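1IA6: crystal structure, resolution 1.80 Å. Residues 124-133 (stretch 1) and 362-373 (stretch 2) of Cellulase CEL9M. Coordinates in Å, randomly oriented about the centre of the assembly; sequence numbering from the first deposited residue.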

# COMPACT_ATOMS: atom_id res chain seq x y z
N ALA A 124 4.45 -16.14 16.16
CA ALA A 124 4.47 -17.54 15.76
C ALA A 124 4.70 -17.71 14.26
O ALA A 124 5.47 -18.57 13.84
CB ALA A 124 3.16 -18.22 16.15
N ASP A 125 4.04 -16.88 13.46
CA ASP A 125 4.19 -16.97 12.01
C ASP A 125 5.64 -16.80 11.59
O ASP A 125 6.12 -17.47 10.67
CB ASP A 125 3.34 -15.90 11.32
CG ASP A 125 3.42 -15.99 9.81
OD1 ASP A 125 2.92 -16.99 9.25
OD2 ASP A 125 3.98 -15.07 9.19
N HIS A 126 6.36 -15.92 12.28
CA HIS A 126 7.75 -15.66 11.95
C HIS A 126 8.74 -16.75 12.34
O HIS A 126 9.89 -16.73 11.91
CB HIS A 126 8.17 -14.32 12.56
CG HIS A 126 7.45 -13.15 11.96
ND1 HIS A 126 7.62 -11.86 12.40
CD2 HIS A 126 6.57 -13.08 10.93
CE1 HIS A 126 6.87 -11.04 11.68
NE2 HIS A 126 6.22 -11.76 10.78
N THR A 127 8.30 -17.72 13.14
CA THR A 127 9.18 -18.82 13.52
C THR A 127 9.17 -19.88 12.43
O THR A 127 9.96 -20.82 12.44
CB THR A 127 8.75 -19.49 14.84
OG1 THR A 127 7.44 -20.06 14.69
CG2 THR A 127 8.73 -18.48 15.98
N TYR A 128 8.26 -19.72 11.47
CA TYR A 128 8.12 -20.65 10.36
C TYR A 128 8.80 -20.11 9.11
O TYR A 128 8.70 -18.93 8.80
CB TYR A 128 6.63 -20.88 10.06
CG TYR A 128 6.35 -21.67 8.80
CD1 TYR A 128 6.47 -23.07 8.78
CD2 TYR A 128 5.97 -21.03 7.62
CE1 TYR A 128 6.22 -23.80 7.62
CE2 TYR A 128 5.72 -21.76 6.45
CZ TYR A 128 5.85 -23.14 6.46
OH TYR A 128 5.61 -23.85 5.31
N TRP A 129 9.50 -20.99 8.40
CA TRP A 129 10.14 -20.59 7.15
C TRP A 129 9.96 -21.72 6.14
O TRP A 129 10.58 -22.77 6.24
CB TRP A 129 11.63 -20.29 7.33
CG TRP A 129 12.23 -19.67 6.09
CD1 TRP A 129 12.65 -20.34 4.97
CD2 TRP A 129 12.37 -18.27 5.80
NE1 TRP A 129 13.04 -19.44 4.00
CE2 TRP A 129 12.87 -18.16 4.48
CE3 TRP A 129 12.11 -17.10 6.52
CZ2 TRP A 129 13.13 -16.93 3.88
CZ3 TRP A 129 12.36 -15.87 5.92
CH2 TRP A 129 12.87 -15.80 4.61
N GLY A 130 9.08 -21.47 5.18
CA GLY A 130 8.77 -22.44 4.15
C GLY A 130 7.66 -21.85 3.30
O GLY A 130 7.24 -20.71 3.54
N ALA A 131 7.18 -22.60 2.32
CA ALA A 131 6.12 -22.12 1.44
C ALA A 131 4.81 -21.94 2.19
O ALA A 131 4.47 -22.73 3.07
CB ALA A 131 5.93 -23.09 0.28
N PRO A 132 4.04 -20.89 1.85
CA PRO A 132 2.77 -20.68 2.54
C PRO A 132 1.81 -21.84 2.30
O PRO A 132 0.96 -22.13 3.14
CB PRO A 132 2.26 -19.36 1.95
CG PRO A 132 2.89 -19.33 0.58
CD PRO A 132 4.29 -19.83 0.86
N GLU A 133 1.96 -22.51 1.16
CA GLU A 133 1.10 -23.63 0.81
C GLU A 133 1.27 -24.83 1.75
O GLU A 133 0.37 -25.66 1.88
CB GLU A 133 1.36 -24.09 -0.63
CG GLU A 133 1.03 -23.07 -1.71
CD GLU A 133 2.11 -22.03 -1.90
OE1 GLU A 133 3.17 -22.13 -1.24
OE2 GLU A 133 1.91 -21.10 -2.71
N PRO A 362 15.83 -11.52 -1.60
CA PRO A 362 14.67 -10.85 -0.99
C PRO A 362 14.19 -11.59 0.27
O PRO A 362 14.21 -12.82 0.31
CB PRO A 362 13.63 -10.88 -2.10
CG PRO A 362 13.96 -12.17 -2.82
CD PRO A 362 15.47 -12.11 -2.90
N HIS A 363 13.78 -10.84 1.28
CA HIS A 363 13.28 -11.45 2.51
C HIS A 363 11.83 -11.83 2.25
O HIS A 363 10.90 -11.12 2.64
CB HIS A 363 13.37 -10.44 3.67
CG HIS A 363 13.01 -11.03 5.00
ND1 HIS A 363 13.64 -12.14 5.52
CD2 HIS A 363 12.08 -10.65 5.91
CE1 HIS A 363 13.11 -12.42 6.70
NE2 HIS A 363 12.17 -11.54 6.96
N HIS A 364 11.64 -12.95 1.57
CA HIS A 364 10.31 -13.42 1.19
C HIS A 364 10.31 -14.95 1.21
O HIS A 364 11.03 -15.59 0.45
CB HIS A 364 9.98 -12.87 -0.20
CG HIS A 364 8.55 -13.06 -0.62
ND1 HIS A 364 8.09 -14.23 -1.20
CD2 HIS A 364 7.49 -12.21 -0.60
CE1 HIS A 364 6.82 -14.09 -1.51
NE2 HIS A 364 6.43 -12.88 -1.15
N ARG A 365 9.49 -15.52 2.09
CA ARG A 365 9.44 -16.98 2.22
C ARG A 365 9.09 -17.75 0.95
O ARG A 365 9.81 -18.67 0.57
CB ARG A 365 8.48 -17.35 3.36
CG ARG A 365 9.04 -17.00 4.73
CD ARG A 365 8.01 -17.12 5.84
NE ARG A 365 8.60 -16.88 7.15
CZ ARG A 365 9.02 -15.70 7.60
NH1 ARG A 365 8.92 -14.62 6.84
NH2 ARG A 365 9.55 -15.61 8.81
N ALA A 366 8.00 -17.38 0.29
CA ALA A 366 7.59 -18.09 -0.92
C ALA A 366 8.65 -18.00 -2.03
O ALA A 366 9.02 -19.02 -2.62
CB ALA A 366 6.26 -17.54 -1.43
N ALA A 367 9.14 -16.80 -2.30
CA ALA A 367 10.15 -16.61 -3.34
C ALA A 367 11.46 -17.33 -3.01
O ALA A 367 12.10 -17.90 -3.89
CB ALA A 367 10.42 -15.12 -3.57
N ASN A 368 11.86 -17.30 -1.74
CA ASN A 368 13.09 -17.95 -1.32
C ASN A 368 13.06 -19.43 -1.73
O ASN A 368 14.02 -19.94 -2.30
CB ASN A 368 13.28 -17.81 0.19
CG ASN A 368 14.55 -18.46 0.69
OD1 ASN A 368 14.52 -19.56 1.22
ND2 ASN A 368 15.67 -17.78 0.50
N GLY A 369 11.95 -20.09 -1.44
CA GLY A 369 11.77 -21.48 -1.82
C GLY A 369 12.47 -22.56 -1.02
O GLY A 369 12.37 -23.74 -1.37
N TYR A 370 13.18 -22.18 0.03
CA TYR A 370 13.89 -23.15 0.86
C TYR A 370 13.31 -23.20 2.27
O TYR A 370 12.46 -22.38 2.63
CB TYR A 370 15.38 -22.79 0.94
CG TYR A 370 16.09 -22.82 -0.40
CD1 TYR A 370 16.37 -24.03 -1.03
CD2 TYR A 370 16.46 -21.64 -1.04
CE1 TYR A 370 17.01 -24.07 -2.26
CE2 TYR A 370 17.10 -21.67 -2.27
CZ TYR A 370 17.37 -22.88 -2.88
OH TYR A 370 18.00 -22.91 -4.10
N THR A 371 13.77 -24.16 3.06
CA THR A 371 13.30 -24.31 4.44
C THR A 371 14.51 -24.30 5.38
O THR A 371 15.53 -23.68 5.08
CB THR A 371 12.52 -25.62 4.62
OG1 THR A 371 13.34 -26.73 4.26
CG2 THR A 371 11.27 -25.62 3.75
N TYR A 372 14.39 -24.98 6.51
CA TYR A 372 15.48 -25.04 7.48
C TYR A 372 16.29 -26.32 7.33
O TYR A 372 16.59 -26.99 8.32
CB TYR A 372 14.94 -24.93 8.91
CG TYR A 372 14.49 -23.54 9.31
CD1 TYR A 372 15.37 -22.46 9.23
CD2 TYR A 372 13.20 -23.32 9.79
CE1 TYR A 372 14.97 -21.18 9.62
CE2 TYR A 372 12.79 -22.04 10.18
CZ TYR A 372 13.68 -20.98 10.10
OH TYR A 372 13.28 -19.72 10.48
N ALA A 373 16.65 -26.66 6.09
CA ALA A 373 17.42 -27.86 5.83
C ALA A 373 18.68 -27.53 5.03
O ALA A 373 19.34 -28.42 4.48
CB ALA A 373 16.57 -28.87 5.06

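The strongest polar contact joins a side chain to backbone: R365 NE donates to Y128 O at 2.6 Å, with an N-H...acceptor angle of 174°, close to linear. The same guanidinium donates from NH2 to H126 O at 3.3 Å, but the 132° angle marks this bond as weak. Both oxygens lie near the guanidinium plane, where its N-H groups point. R365 reaches them because chi2 and chi3 are both t (169° and 175°), extending the chain along the loop that follows the turn from D125 to Y128; NH1 is satisfied elsewhere in the structure.

A second anchor runs the other way. W129 NE1 donates to N368 OD1 at 3.2 Å and 160°. N368, whose CA-to-CB bond points toward stretch 1, also accepts from Y370 N through OD1 (3.2 Å, 145°), so one amide oxygen ties the indole to the chain just beyond the helix. Y370 O lies 3.3 Å from W129 NE1, but the angle is too poor for a hydrogen bond.

Packing centers on W129, which has 205 Å² covered by stretch 2, the largest share of any residue in the 690 Å² contact. R365 CG sits 3.6 Å from the centroid of the W129 six-membered ring and 14° off the normal, a CH-pi contact. The arginine thus serves twice: its CG lies over one face of the indole's six-membered ring while NE and NH2 donate to carbonyls. H363 CE1 approaches W129 CZ3 at 3.6 Å, and Y372 CZ reaches W129 CB at 3.5 Å.

Beyond the indole, G130 CA passes 4.1 Å from T371 CG2. An ideal CB on G130 would lie 2.8 Å from Y128 OH, so glycine fits here. G130 O is buried without a polar partner. Farther along, P132 CD meets A366 CB at 3.8 Å, a small apolar contact between compact side chains.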